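Local structure of glyoxalase family protein, putative (Bacillus anthracis, 2QQZ) at residues 28-33 / 60-65; 40-45 / 50-55; 85-90 / 97-102; 108-113 / 118-123. The protein is of unknown function but belongs to the glyoxalase/bleomycin resistance protein/dioxygenase superfamily, whose members include metal-dependent enzymes and drug-binding proteins. One frame throughout, in Å; residues are numbered along the deposited sequence. Where two conformers were deposited one is given.

Contact 1 of 4, residues 28-33 / 60-65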
loop_
_atom_site.group_PDB
_atom_site.type_symbol
_atom_site.label_atom_id
_atom_site.label_comp_id
_atom_site.label_asym_id
_atom_site.label_seq_id
_atom_site.Cartn_x
_atom_site.Cartn_y
_atom_site.Cartn_z
ATOM N N ALA A 28 19.818 -1.078 -1.997
ATOM C CA ALA A 28 20.388 0.008 -2.779
ATOM C C ALA A 28 19.330 1.078 -3.143
ATOM O O ALA A 28 19.615 2.290 -3.099
ATOM C CB ALA A 28 21.135 -0.527 -4.027
ATOM N N PHE A 29 18.104 0.657 -3.452
ATOM C CA PHE A 29 17.110 1.601 -3.886
ATOM C C PHE A 29 16.283 2.180 -2.724
ATOM O O PHE A 29 16.306 3.410 -2.499
ATOM C CB PHE A 29 16.195 0.987 -4.949
ATOM C CG PHE A 29 15.103 1.920 -5.413
ATOM C CD1 PHE A 29 15.341 2.841 -6.458
ATOM C CD2 PHE A 29 13.848 1.871 -4.817
ATOM C CE1 PHE A 29 14.315 3.676 -6.902
ATOM C CE2 PHE A 29 12.816 2.701 -5.261
ATOM C CZ PHE A 29 13.074 3.608 -6.302
ATOM N N TYR A 30 15.616 1.312 -1.961
ATOM C CA TYR A 30 14.751 1.770 -0.884
ATOM C C TYR A 30 15.511 2.441 0.249
ATOM O O TYR A 30 15.026 3.428 0.852
ATOM C CB TYR A 30 13.866 0.612 -0.367
ATOM C CG TYR A 30 12.770 0.277 -1.326
ATOM C CD1 TYR A 30 11.604 1.066 -1.408
ATOM C CD2 TYR A 30 12.893 -0.827 -2.174
ATOM C CE1 TYR A 30 10.595 0.762 -2.326
ATOM C CE2 TYR A 30 11.893 -1.134 -3.109
ATOM C CZ TYR A 30 10.743 -0.324 -3.179
ATOM O OH TYR A 30 9.718 -0.629 -4.067
ATOM N N GLY A 31 16.707 1.911 0.512
ATOM C CA GLY A 31 17.549 2.377 1.573
ATOM C C GLY A 31 18.439 3.503 1.102
ATOM O O GLY A 31 18.288 4.637 1.565
ATOM N N GLU A 32 19.368 3.221 0.200
ATOM C CA GLU A 32 20.322 4.258 -0.176
ATOM C C GLU A 32 19.682 5.386 -1.002
ATOM O O GLU A 32 19.747 6.564 -0.617
ATOM C CB GLU A 32 21.568 3.681 -0.859
ATOM C CG GLU A 32 22.654 3.193 0.112
ATOM C CD GLU A 32 23.109 4.255 1.123
ATOM O OE1 GLU A 32 23.760 5.258 0.752
ATOM O OE2 GLU A 32 22.811 4.062 2.312
ATOM N N THR A 33 19.026 5.020 -2.095
ATOM C CA THR A 33 18.581 5.994 -3.069
ATOM C C THR A 33 17.466 6.877 -2.550
ATOM O O THR A 33 17.540 8.120 -2.648
ATOM C CB THR A 33 18.125 5.294 -4.351
ATOM O OG1 THR A 33 19.228 4.525 -4.869
ATOM C CG2 THR A 33 17.687 6.332 -5.415
ATOM N N ILE A 60 7.513 -0.442 4.744
ATOM C CA ILE A 60 7.338 -1.095 3.455
ATOM C C ILE A 60 8.073 -2.431 3.591
ATOM O O ILE A 60 9.190 -2.447 4.065
ATOM C CB ILE A 60 7.845 -0.210 2.244
ATOM C CG1 ILE A 60 7.524 -0.906 0.907
ATOM C CG2 ILE A 60 9.346 0.091 2.333
ATOM C CD1 ILE A 60 7.935 -0.112 -0.299
ATOM N N HIS A 61 7.421 -3.540 3.236
ATOM C CA HIS A 61 8.006 -4.833 3.368
ATOM C C HIS A 61 8.246 -5.325 1.931
ATOM O O HIS A 61 7.316 -5.483 1.141
ATOM C CB HIS A 61 7.119 -5.852 4.113
ATOM C CG HIS A 61 6.818 -5.492 5.531
ATOM N ND1 HIS A 61 6.151 -6.353 6.377
ATOM C CD2 HIS A 61 7.219 -4.444 6.296
ATOM C CE1 HIS A 61 6.054 -5.792 7.569
ATOM N NE2 HIS A 61 6.710 -4.644 7.553
ATOM N N ILE A 62 9.506 -5.558 1.596
ATOM C CA ILE A 62 9.842 -6.141 0.269
ATOM C C ILE A 62 9.859 -7.641 0.473
ATOM O O ILE A 62 10.736 -8.182 1.187
ATOM C CB ILE A 62 11.200 -5.620 -0.266
ATOM C CG1 ILE A 62 11.285 -4.068 -0.227
ATOM C CG2 ILE A 62 11.436 -6.224 -1.643
ATOM C CD1 ILE A 62 10.072 -3.423 -0.994
ATOM N N GLY A 63 8.876 -8.326 -0.132
ATOM C CA GLY A 63 8.706 -9.757 0.022
ATOM C C GLY A 63 9.062 -10.475 -1.270
ATOM O O GLY A 63 8.653 -10.069 -2.393
ATOM N N VAL A 64 9.811 -11.556 -1.103
ATOM C CA VAL A 64 10.370 -12.354 -2.188
ATOM C C VAL A 64 9.248 -13.188 -2.799
ATOM O O VAL A 64 8.437 -13.804 -2.057
ATOM C CB VAL A 64 11.517 -13.264 -1.660
ATOM C CG1 VAL A 64 11.661 -14.462 -2.516
ATOM C CG2 VAL A 64 12.808 -12.519 -1.699
ATOM N N GLU A 65 9.191 -13.207 -4.146
ATOM C CA GLU A 65 8.210 -14.031 -4.850
ATOM C C GLU A 65 8.851 -14.762 -6.016
ATOM O O GLU A 65 9.388 -14.147 -6.958
ATOM C CB GLU A 65 7.030 -13.169 -5.334
ATOM C CG GLU A 65 6.201 -12.524 -4.208
ATOM C CD GLU A 65 5.415 -13.523 -3.318
ATOM O OE1 GLU A 65 5.357 -14.735 -3.641
ATOM O OE2 GLU A 65 4.833 -13.081 -2.287
#
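Tyr30 OH is hydrogen-bonded to Asp113 OD2, which ties down the phenol while its ring rests on Ile60 and Ile62. In this glyoxalase-superfamily fold of paired beta-alpha-beta-beta-beta modules, helix 23-33 packs here on strand 58-64, and the three residues that meet are buried. Ile62 CD1 lies over one face of the Tyr30 ring, 4.0 Å from its centroid, a CH-pi contact displaced toward the CE2 side. That methyl gets there because CG1 stands anti to the carbonyl carbon (chi1 -51°) and the chain bends again at chi2. Ile60 instead runs straight out, and in one of its two conformers CD1 meets Tyr30 CE1 obliquely at 3.5 Å. Phe29 CD2 sits above the centre of the opposite face. The helix closes with a wider pi-type turn, where Ala28 O accepts from Thr33 N at 3.0 Å and from Thr33 OG1 at 2.9 Å, the two donors arriving from opposite faces of the carbonyl plane.

Contact 2 of 4, residues 40-45 / 50-55. With SO4 (sulfate ion), chain C.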
loop_
_atom_site.group_PDB
_atom_site.type_symbol
_atom_site.label_atom_id
_atom_site.label_comp_id
_atom_site.label_asym_id
_atom_site.label_seq_id
_atom_site.Cartn_x
_atom_site.Cartn_y
_atom_site.Cartn_z
ATOM N N PRO A 40 15.192 -4.480 11.002
ATOM C CA PRO A 40 15.398 -5.945 10.952
ATOM C C PRO A 40 14.068 -6.714 10.978
ATOM O O PRO A 40 13.126 -6.323 11.658
ATOM C CB PRO A 40 16.221 -6.249 12.215
ATOM C CG PRO A 40 16.179 -5.008 13.076
ATOM C CD PRO A 40 15.601 -3.870 12.292
ATOM N N LYS A 41 13.985 -7.808 10.235
ATOM C CA LYS A 41 12.771 -8.599 10.214
ATOM C C LYS A 41 12.719 -9.475 11.465
ATOM O O LYS A 41 13.780 -9.802 12.012
ATOM C CB LYS A 41 12.759 -9.497 8.973
ATOM C CG LYS A 41 12.587 -8.770 7.668
ATOM C CD LYS A 41 12.505 -9.756 6.525
ATOM C CE LYS A 41 11.152 -10.442 6.467
ATOM N NZ LYS A 41 10.967 -11.197 5.177
ATOM N N PRO A 42 11.506 -9.879 11.909
ATOM C CA PRO A 42 11.405 -10.856 12.986
ATOM C C PRO A 42 12.239 -12.069 12.656
ATOM O O PRO A 42 12.325 -12.463 11.487
ATOM C CB PRO A 42 9.924 -11.220 12.973
ATOM C CG PRO A 42 9.266 -9.981 12.560
ATOM C CD PRO A 42 10.170 -9.432 11.481
ATOM N N GLU A 43 12.878 -12.636 13.679
ATOM C CA GLU A 43 13.748 -13.806 13.526
ATOM C C GLU A 43 13.073 -14.939 12.743
ATOM O O GLU A 43 13.686 -15.526 11.859
ATOM C CB GLU A 43 14.239 -14.278 14.916
ATOM C CG GLU A 43 15.562 -15.091 14.916
ATOM C CD GLU A 43 16.689 -14.415 14.099
ATOM O OE1 GLU A 43 17.615 -15.132 13.614
ATOM O OE2 GLU A 43 16.634 -13.168 13.931
ATOM N N GLU A 44 11.802 -15.207 13.028
ATOM C CA GLU A 44 11.074 -16.339 12.446
ATOM C C GLU A 44 10.821 -16.158 10.974
ATOM O O GLU A 44 10.385 -17.098 10.303
ATOM C CB GLU A 44 9.697 -16.465 13.085
ATOM C CG GLU A 44 9.552 -15.757 14.415
ATOM C CD GLU A 44 9.720 -16.708 15.561
ATOM O OE1 GLU A 44 9.528 -17.923 15.301
ATOM O OE2 GLU A 44 10.035 -16.264 16.702
ATOM N N LEU A 45 10.996 -14.928 10.497
ATOM C CA LEU A 45 10.710 -14.572 9.104
ATOM C C LEU A 45 11.971 -14.359 8.264
ATOM O O LEU A 45 11.859 -14.133 7.073
ATOM C CB LEU A 45 9.816 -13.307 9.005
ATOM C CG LEU A 45 8.387 -13.332 9.568
ATOM C CD1 LEU A 45 7.643 -12.017 9.247
ATOM C CD2 LEU A 45 7.605 -14.506 9.038
ATOM N N GLY A 50 14.047 -11.071 1.723
ATOM C CA GLY A 50 13.364 -9.806 1.556
ATOM C C GLY A 50 13.865 -8.867 2.634
ATOM O O GLY A 50 14.746 -9.232 3.415
ATOM N N CYS A 51 13.349 -7.648 2.654
ATOM C CA CYS A 51 13.728 -6.648 3.629
ATOM C C CYS A 51 12.606 -5.686 3.939
ATOM O O CYS A 51 11.641 -5.571 3.178
ATOM C CB CYS A 51 15.014 -5.911 3.252
ATOM S SG CYS A 51 15.495 -5.908 1.560
ATOM N N TRP A 52 12.746 -5.003 5.086
ATOM C CA TRP A 52 11.752 -4.080 5.609
ATOM C C TRP A 52 12.399 -2.726 5.764
ATOM O O TRP A 52 13.560 -2.642 6.153
ATOM C CB TRP A 52 11.282 -4.545 6.992
ATOM C CG TRP A 52 10.400 -5.802 6.958
ATOM C CD1 TRP A 52 10.209 -6.638 5.894
ATOM C CD2 TRP A 52 9.593 -6.326 8.038
ATOM N NE1 TRP A 52 9.323 -7.641 6.219
ATOM C CE2 TRP A 52 8.961 -7.513 7.543
ATOM C CE3 TRP A 52 9.391 -5.943 9.394
ATOM C CZ2 TRP A 52 8.093 -8.319 8.344
ATOM C CZ3 TRP A 52 8.520 -6.725 10.192
ATOM C CH2 TRP A 52 7.884 -7.900 9.658
ATOM N N PHE A 53 11.636 -1.673 5.476
ATOM C CA PHE A 53 12.159 -0.304 5.564
ATOM C C PHE A 53 11.110 0.512 6.293
ATOM O O PHE A 53 9.933 0.236 6.159
ATOM C CB PHE A 53 12.499 0.296 4.196
ATOM C CG PHE A 53 13.513 -0.495 3.448
ATOM C CD1 PHE A 53 14.866 -0.209 3.578
ATOM C CD2 PHE A 53 13.121 -1.576 2.653
ATOM C CE1 PHE A 53 15.817 -0.972 2.922
ATOM C CE2 PHE A 53 14.064 -2.361 1.993
ATOM C CZ PHE A 53 15.410 -2.054 2.121
ATOM N N LYS A 54 11.560 1.446 7.128
ATOM C CA LYS A 54 10.691 2.339 7.879
ATOM C C LYS A 54 10.308 3.577 7.057
ATOM O O LYS A 54 11.177 4.174 6.443
ATOM C CB LYS A 54 11.489 2.793 9.114
ATOM C CG LYS A 54 10.713 3.653 10.076
ATOM C CD LYS A 54 11.607 4.233 11.190
ATOM C CE LYS A 54 10.872 5.401 11.828
ATOM N NZ LYS A 54 9.674 4.861 12.548
ATOM N N CYS A 55 9.024 3.956 7.040
ATOM C CA CYS A 55 8.585 5.288 6.560
ATOM C C CYS A 55 7.619 5.930 7.560
ATOM O O CYS A 55 6.416 5.578 7.591
ATOM C CB CYS A 55 7.939 5.207 5.168
ATOM S SG CYS A 55 6.882 3.785 4.873
HETATM S S SO4 C . 7.450 -11.104 4.936
HETATM O O1 SO4 C . 7.503 -9.808 5.635
HETATM O O2 SO4 C . 8.473 -12.064 5.405
HETATM O O3 SO4 C . 7.691 -10.819 3.513
HETATM O O4 SO4 C . 6.144 -11.715 5.156
HETATM O O HOH W 1 9.944 -9.013 3.568
#
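Lys41 lays its aliphatic chain across the indole of Trp52, and this is the tight part of the contact. Lys41 CG stands almost straight above the five-membered ring, 3.6 Å from its centroid and only 5° off the normal, a clear CH-pi contact. Pro42 continues the packing at the far end of the six-membered ring, where its CD approaches Trp52 CH2 obliquely to 3.3 Å, and Leu45 CD1 touches Trp52 CZ2 more loosely at 3.8 Å. The other side, beyond the pyrrole edge, is polar and is bridged by an ion and a water. A bend at chi3 (76°) turns the Lys41 amine so that NZ binds sulfate O2 at 2.7 Å as well as water 1 and Gly49 O. Trp52 NE1 donates to sulfate O1, near the indole plane, at 2.9 Å, a bond bent to 136°, and weakly to the water, which donates to sulfate O3. Arg48 NE also holds this sulfate, probably taken from the crystallisation liquor. The ion lies where the loop and the second subunit meet the indole, Arg103 of that subunit packing on Leu45 and Trp52. The loop thus folds its Lys-Pro segment back onto the sheet, where Trp52 also stacks on His61; strand 51-55 lies between 58-64 and strand 37-39, outermost in this chain's sheet.

Contact 3 of 4, residues 85-90 / 97-102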
loop_
_atom_site.group_PDB
_atom_site.type_symbol
_atom_site.label_atom_id
_atom_site.label_comp_id
_atom_site.label_asym_id
_atom_site.label_seq_id
_atom_site.Cartn_x
_atom_site.Cartn_y
_atom_site.Cartn_z
ATOM N N GLU A 85 12.747 19.247 -3.831
ATOM C CA GLU A 85 14.141 18.960 -3.490
ATOM C C GLU A 85 14.403 17.433 -3.463
ATOM O O GLU A 85 15.472 16.958 -3.863
ATOM C CB GLU A 85 14.447 19.597 -2.139
ATOM C CG GLU A 85 15.879 19.498 -1.734
ATOM C CD GLU A 85 16.113 19.867 -0.253
ATOM O OE1 GLU A 85 15.598 20.929 0.194
ATOM O OE2 GLU A 85 16.820 19.096 0.451
ATOM N N PHE A 86 13.426 16.668 -2.983
ATOM C CA PHE A 86 13.545 15.204 -3.010
ATOM C C PHE A 86 13.686 14.729 -4.443
ATOM O O PHE A 86 14.587 13.941 -4.742
ATOM C CB PHE A 86 12.326 14.585 -2.368
ATOM C CG PHE A 86 12.275 13.085 -2.437
ATOM C CD1 PHE A 86 13.229 12.315 -1.774
ATOM C CD2 PHE A 86 11.213 12.451 -3.084
ATOM C CE1 PHE A 86 13.157 10.928 -1.779
ATOM C CE2 PHE A 86 11.125 11.081 -3.091
ATOM C CZ PHE A 86 12.105 10.316 -2.426
ATOM N N LYS A 87 12.798 15.206 -5.317
ATOM C CA LYS A 87 12.818 14.842 -6.734
ATOM C C LYS A 87 14.166 15.159 -7.434
ATOM O O LYS A 87 14.685 14.305 -8.176
ATOM C CB LYS A 87 11.685 15.538 -7.492
ATOM C CG LYS A 87 11.548 15.039 -8.959
ATOM C CD LYS A 87 10.234 15.490 -9.545
ATOM C CE LYS A 87 10.425 16.745 -10.314
ATOM N NZ LYS A 87 9.230 17.012 -11.153
ATOM N N GLN A 88 14.726 16.341 -7.211
ATOM C CA GLN A 88 16.027 16.649 -7.794
ATOM C C GLN A 88 17.165 15.814 -7.207
ATOM O O GLN A 88 18.174 15.615 -7.879
ATOM C CB GLN A 88 16.366 18.143 -7.705
ATOM C CG GLN A 88 15.576 19.009 -8.664
ATOM C CD GLN A 88 15.531 18.466 -10.085
ATOM O OE1 GLN A 88 16.549 18.052 -10.655
ATOM N NE2 GLN A 88 14.345 18.485 -10.668
ATOM N N GLU A 89 17.017 15.332 -5.968
ATOM C CA GLU A 89 18.010 14.396 -5.409
ATOM C C GLU A 89 17.936 13.012 -6.091
ATOM O O GLU A 89 18.962 12.322 -6.233
ATOM C CB GLU A 89 17.880 14.231 -3.893
ATOM C CG GLU A 89 18.252 15.428 -3.075
ATOM C CD GLU A 89 19.576 16.072 -3.510
ATOM O OE1 GLU A 89 20.629 15.442 -3.298
ATOM O OE2 GLU A 89 19.553 17.198 -4.067
ATOM N N LEU A 90 16.741 12.606 -6.507
ATOM C CA LEU A 90 16.591 11.358 -7.232
ATOM C C LEU A 90 17.139 11.490 -8.654
ATOM O O LEU A 90 17.848 10.615 -9.140
ATOM C CB LEU A 90 15.130 10.872 -7.241
ATOM C CG LEU A 90 14.479 10.516 -5.890
ATOM C CD1 LEU A 90 13.084 9.935 -6.122
ATOM C CD2 LEU A 90 15.317 9.586 -4.988
ATOM N N VAL A 97 12.080 9.902 -13.332
ATOM C CA VAL A 97 10.812 10.309 -12.700
ATOM C C VAL A 97 9.722 10.657 -13.710
ATOM O O VAL A 97 9.986 11.218 -14.791
ATOM C CB VAL A 97 10.960 11.431 -11.634
ATOM C CG1 VAL A 97 12.207 11.233 -10.796
ATOM C CG2 VAL A 97 10.934 12.800 -12.280
ATOM N N ILE A 98 8.499 10.282 -13.386
ATOM C CA ILE A 98 7.375 10.544 -14.251
ATOM C C ILE A 98 6.404 11.413 -13.476
ATOM O O ILE A 98 5.716 10.941 -12.570
ATOM C CB ILE A 98 6.663 9.247 -14.727
ATOM C CG1 ILE A 98 7.635 8.363 -15.524
ATOM C CG2 ILE A 98 5.390 9.600 -15.573
ATOM C CD1 ILE A 98 7.057 7.051 -15.890
ATOM N N ASP A 99 6.348 12.688 -13.853
ATOM C CA ASP A 99 5.515 13.683 -13.163
ATOM C C ASP A 99 4.042 13.380 -13.440
ATOM O O ASP A 99 3.714 12.723 -14.438
ATOM C CB ASP A 99 5.881 15.096 -13.621
ATOM C CG ASP A 99 7.224 15.556 -13.076
ATOM O OD1 ASP A 99 7.494 15.468 -11.855
ATOM O OD2 ASP A 99 8.040 16.036 -13.899
ATOM N N ASP A 100 3.159 13.835 -12.551
ATOM C CA ASP A 100 1.733 13.725 -12.788
ATOM C C ASP A 100 1.009 15.002 -12.347
ATOM O O ASP A 100 1.149 15.433 -11.194
ATOM C CB ASP A 100 1.156 12.536 -12.034
ATOM C CG ASP A 100 -0.278 12.289 -12.405
ATOM O OD1 ASP A 100 -1.158 13.125 -12.067
ATOM O OD2 ASP A 100 -0.494 11.273 -13.074
ATOM N N HIS A 101 0.260 15.617 -13.260
ATOM C CA HIS A 101 -0.329 16.901 -12.992
ATOM C C HIS A 101 -1.833 16.859 -12.897
ATOM O O HIS A 101 -2.451 17.907 -12.916
ATOM C CB HIS A 101 0.099 17.915 -14.086
ATOM C CG HIS A 101 1.582 18.023 -14.214
ATOM N ND1 HIS A 101 2.343 18.776 -13.351
ATOM C CD2 HIS A 101 2.454 17.419 -15.052
ATOM C CE1 HIS A 101 3.619 18.645 -13.660
ATOM N NE2 HIS A 101 3.715 17.833 -14.692
ATOM N N ALA A 102 -2.431 15.677 -12.793
ATOM C CA ALA A 102 -3.893 15.603 -12.918
ATOM C C ALA A 102 -4.618 16.096 -11.663
ATOM O O ALA A 102 -5.725 16.568 -11.741
ATOM C CB ALA A 102 -4.330 14.189 -13.298
#
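Lys87 reaches from the helix to Asp99 on the neighbouring strand, making a salt bridge at the protein surface. The modelled separation of Lys87 NZ and Asp99 OD1, 2.4 Å, is too short to be taken literally; the pairing is plain but its exact length is doubtful. Asp99 OD2 is the farther oxygen. Beneath the charged tip, the methylene chain of Lys87 passes obliquely over Val97, whose CG2 touches Lys87 CD at 3.9 Å, so one side chain serves both an apolar and an ionic neighbour. Its geometry follows from CG leaving the helix opposite the backbone N (chi1 -172°), with a later bend at chi3 (96°) that swings the amine over to the carboxylate. Phe109 forms the next shell: Lys87 and Val97 pack on its ring, while Asp99 touches it nearer the backbone. Farther along the strand, Asp100 OD1 accepts from Ala102 N at 2.9 Å in an Asx turn, and it also forms a salt bridge with Arg108. On the helix, Phe86 carries Leu90 CG over one face of its ring and meets Phe121 edge-to-face, while Glu85 is salt-bridged to Arg5 of the second subunit. Helix 83-92 and strand 98-100 follow strand 76-80 in the beta-alpha-beta-beta-beta order of the superfamily; the helix lies against the sheet near 98-100, its outermost strand in this chain, which pairs with strand 106-112.

Contact 4 of 4, residues 108-113 / 118-123. With SO4 (sulfate ion), chain D.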
loop_
_atom_site.group_PDB
_atom_site.type_symbol
_atom_site.label_atom_id
_atom_site.label_comp_id
_atom_site.label_asym_id
_atom_site.label_seq_id
_atom_site.Cartn_x
_atom_site.Cartn_y
_atom_site.Cartn_z
ATOM N N ARG A 108 3.125 15.556 -7.404
ATOM C CA ARG A 108 3.435 14.143 -7.274
ATOM C C ARG A 108 4.099 13.582 -8.501
ATOM O O ARG A 108 4.017 14.142 -9.596
ATOM C CB ARG A 108 2.154 13.380 -6.976
ATOM C CG ARG A 108 1.208 13.319 -8.136
ATOM C CD ARG A 108 -0.009 12.592 -7.711
ATOM N NE ARG A 108 -0.968 12.670 -8.826
ATOM C CZ ARG A 108 -2.075 11.937 -8.948
ATOM N NH1 ARG A 108 -2.413 11.049 -8.013
ATOM N NH2 ARG A 108 -2.848 12.129 -10.003
ATOM N N PHE A 109 4.746 12.450 -8.330
ATOM C CA PHE A 109 5.445 11.811 -9.440
ATOM C C PHE A 109 5.655 10.333 -9.125
ATOM O O PHE A 109 5.595 9.913 -7.929
ATOM C CB PHE A 109 6.782 12.511 -9.734
ATOM C CG PHE A 109 7.821 12.393 -8.637
ATOM C CD1 PHE A 109 8.698 11.313 -8.606
ATOM C CD2 PHE A 109 7.932 13.367 -7.653
ATOM C CE1 PHE A 109 9.671 11.218 -7.637
ATOM C CE2 PHE A 109 8.902 13.279 -6.638
ATOM C CZ PHE A 109 9.753 12.207 -6.614
ATOM N N TYR A 110 5.934 9.551 -10.172
ATOM C CA TYR A 110 6.134 8.108 -10.016
ATOM C C TYR A 110 7.564 7.797 -10.358
ATOM O O TYR A 110 8.181 8.467 -11.179
ATOM C CB TYR A 110 5.246 7.327 -10.972
ATOM C CG TYR A 110 3.816 7.747 -10.968
ATOM C CD1 TYR A 110 3.039 7.591 -9.820
ATOM C CD2 TYR A 110 3.202 8.233 -12.121
ATOM C CE1 TYR A 110 1.704 7.962 -9.793
ATOM C CE2 TYR A 110 1.832 8.589 -12.107
ATOM C CZ TYR A 110 1.114 8.469 -10.939
ATOM O OH TYR A 110 -0.239 8.795 -10.856
ATOM N N VAL A 111 8.069 6.747 -9.744
ATOM C CA VAL A 111 9.305 6.114 -10.157
ATOM C C VAL A 111 9.025 4.606 -10.192
ATOM O O VAL A 111 8.020 4.138 -9.641
ATOM C CB VAL A 111 10.464 6.435 -9.187
ATOM C CG1 VAL A 111 10.565 7.915 -8.952
ATOM C CG2 VAL A 111 10.257 5.738 -7.847
ATOM N N SER A 112 9.899 3.857 -10.827
ATOM C CA SER A 112 9.905 2.402 -10.746
ATOM C C SER A 112 11.065 1.969 -9.839
ATOM O O SER A 112 12.184 2.488 -9.932
ATOM C CB SER A 112 10.100 1.775 -12.132
ATOM O OG SER A 112 8.975 2.070 -12.970
ATOM N N ASP A 113 10.837 1.003 -8.970
ATOM C CA ASP A 113 11.983 0.454 -8.206
ATOM C C ASP A 113 12.800 -0.456 -9.164
ATOM O O ASP A 113 12.447 -0.576 -10.351
ATOM C CB ASP A 113 11.553 -0.278 -6.905
ATOM C CG ASP A 113 10.810 -1.610 -7.162
ATOM O OD1 ASP A 113 10.845 -2.122 -8.317
ATOM O OD2 ASP A 113 10.247 -2.171 -6.186
ATOM N N ARG A 118 5.886 0.240 -9.591
ATOM C CA ARG A 118 5.581 1.683 -9.466
ATOM C C ARG A 118 5.445 2.103 -7.994
ATOM O O ARG A 118 4.780 1.423 -7.182
ATOM C CB ARG A 118 4.298 1.998 -10.179
ATOM C CG ARG A 118 3.811 3.447 -10.021
ATOM C CD ARG A 118 2.878 3.789 -11.235
ATOM N NE ARG A 118 3.703 4.118 -12.413
ATOM C CZ ARG A 118 3.250 4.721 -13.521
ATOM N NH1 ARG A 118 1.959 5.039 -13.644
ATOM N NH2 ARG A 118 4.077 4.953 -14.532
ATOM N N ILE A 119 6.050 3.237 -7.672
ATOM C CA ILE A 119 5.969 3.876 -6.347
ATOM C C ILE A 119 5.619 5.335 -6.679
ATOM O O ILE A 119 6.195 5.890 -7.633
ATOM C CB ILE A 119 7.370 3.927 -5.662
ATOM C CG1 ILE A 119 7.889 2.512 -5.457
ATOM C CG2 ILE A 119 7.313 4.729 -4.334
ATOM C CD1 ILE A 119 6.977 1.626 -4.581
ATOM N N GLU A 120 4.720 5.933 -5.896
ATOM C CA GLU A 120 4.358 7.331 -6.049
ATOM C C GLU A 120 4.812 8.135 -4.839
ATOM O O GLU A 120 4.790 7.635 -3.687
ATOM C CB GLU A 120 2.858 7.422 -6.160
ATOM C CG GLU A 120 2.328 8.919 -6.133
ATOM C CD GLU A 120 0.827 8.952 -6.126
ATOM O OE1 GLU A 120 0.213 7.903 -6.503
ATOM O OE2 GLU A 120 0.259 10.006 -5.709
ATOM N N PHE A 121 5.327 9.333 -5.104
ATOM C CA PHE A 121 5.660 10.327 -4.095
ATOM C C PHE A 121 4.785 11.556 -4.288
ATOM O O PHE A 121 4.578 12.021 -5.443
ATOM C CB PHE A 121 7.137 10.640 -4.189
ATOM C CG PHE A 121 8.012 9.433 -3.960
ATOM C CD1 PHE A 121 8.135 8.872 -2.683
ATOM C CD2 PHE A 121 8.677 8.830 -5.015
ATOM C CE1 PHE A 121 8.946 7.773 -2.460
ATOM C CE2 PHE A 121 9.454 7.725 -4.791
ATOM C CZ PHE A 121 9.587 7.201 -3.512
HETATM N N MSE A 122 4.217 12.068 -3.181
HETATM C CA MSE A 122 3.341 13.234 -3.249
HETATM C C MSE A 122 3.501 14.201 -2.066
HETATM O O MSE A 122 3.895 13.781 -1.006
HETATM C CB MSE A 122 1.894 12.791 -3.230
HETATM C CG MSE A 122 1.561 11.918 -2.026
HETATM SE SE MSE A 122 -0.398 11.782 -2.047
HETATM C CE MSE A 122 -0.822 13.459 -1.057
ATOM N N GLU A 123 3.147 15.474 -2.277
ATOM C CA GLU A 123 3.025 16.441 -1.195
ATOM C C GLU A 123 1.901 17.400 -1.519
ATOM O O GLU A 123 1.707 17.760 -2.683
ATOM C CB GLU A 123 4.369 17.170 -1.019
ATOM C CG GLU A 123 4.433 18.055 0.221
ATOM C CD GLU A 123 5.729 18.811 0.338
ATOM O OE1 GLU A 123 6.413 19.027 -0.689
ATOM O OE2 GLU A 123 6.071 19.224 1.466
HETATM S S SO4 D . 1.233 5.411 -17.360
HETATM O O1 SO4 D . 1.935 6.289 -16.450
HETATM O O2 SO4 D . -0.180 5.307 -17.051
HETATM O O3 SO4 D . 1.438 5.999 -18.683
HETATM O O4 SO4 D . 1.803 4.088 -17.379
HETATM O O HOH W 2 -1.628 11.616 -4.783
HETATM O O HOH W 3 6.764 4.078 -12.555
#
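A bend at chi3 (-80°) folds the Arg118 chain back over Tyr110, whose ring is brought beneath it by a CG placed anti to the carbonyl carbon (chi1 -49°). The guanidinium lies flat on the phenol ring, planes 8° apart and Arg118 CZ 4.3 Å from the ring centroid, giving an off-centre cation-pi stack. Along the guanidinium edge, O1 of a sulfate, probably from the crystallisation liquor, accepts from Arg118 NH1 at 3.1 Å and from NH2, while NE donates to water 3, which also hydrogen-bonds Ser112 OG. Strands 106-112 and 118-124 form an antiparallel beta hairpin, with paired backbone bonds between Phe109 and Phe121 and between Val111 and Ile119. On the face carrying these four residues, Phe121 CB sits over the Phe109 ring, 4.2 Å from its centroid, and Val111 CG2 meets the Phe121 ring edge at CE2, 3.7 Å away. On the Tyr110 face, Glu120 OE1 is hydrogen-bonded to His75. Arg108, held chiefly by Asp100, keeps a long salt bridge from NH1 to Glu120 OE2 at 3.7 Å.

From the N terminus, helix 23-33 opens the loop that contact 1 closes at strand 58-64. Contact 2 is nested inside this loop, joining residues 40-45 to strand 51-55, the neighbour of 58-64 in the same sheet. Contacts 3 and 4 follow in series: helix 83-92 is tied to strand 98-100, then the hairpin 106-112/118-124 closes on itself, and strand 98-100 pairs with 106-112 so that both contacts belong to the second sheet. Helix 23-33 of contact 1 also reaches the second sheet, through Tyr30 and Phe29, which touch residues of contact 4. Contacts 2 and 3 lie on opposite sides of the chain's centre, their own centres about 28 Å apart. None of the loops cross, and all four contacts touch the second subunit.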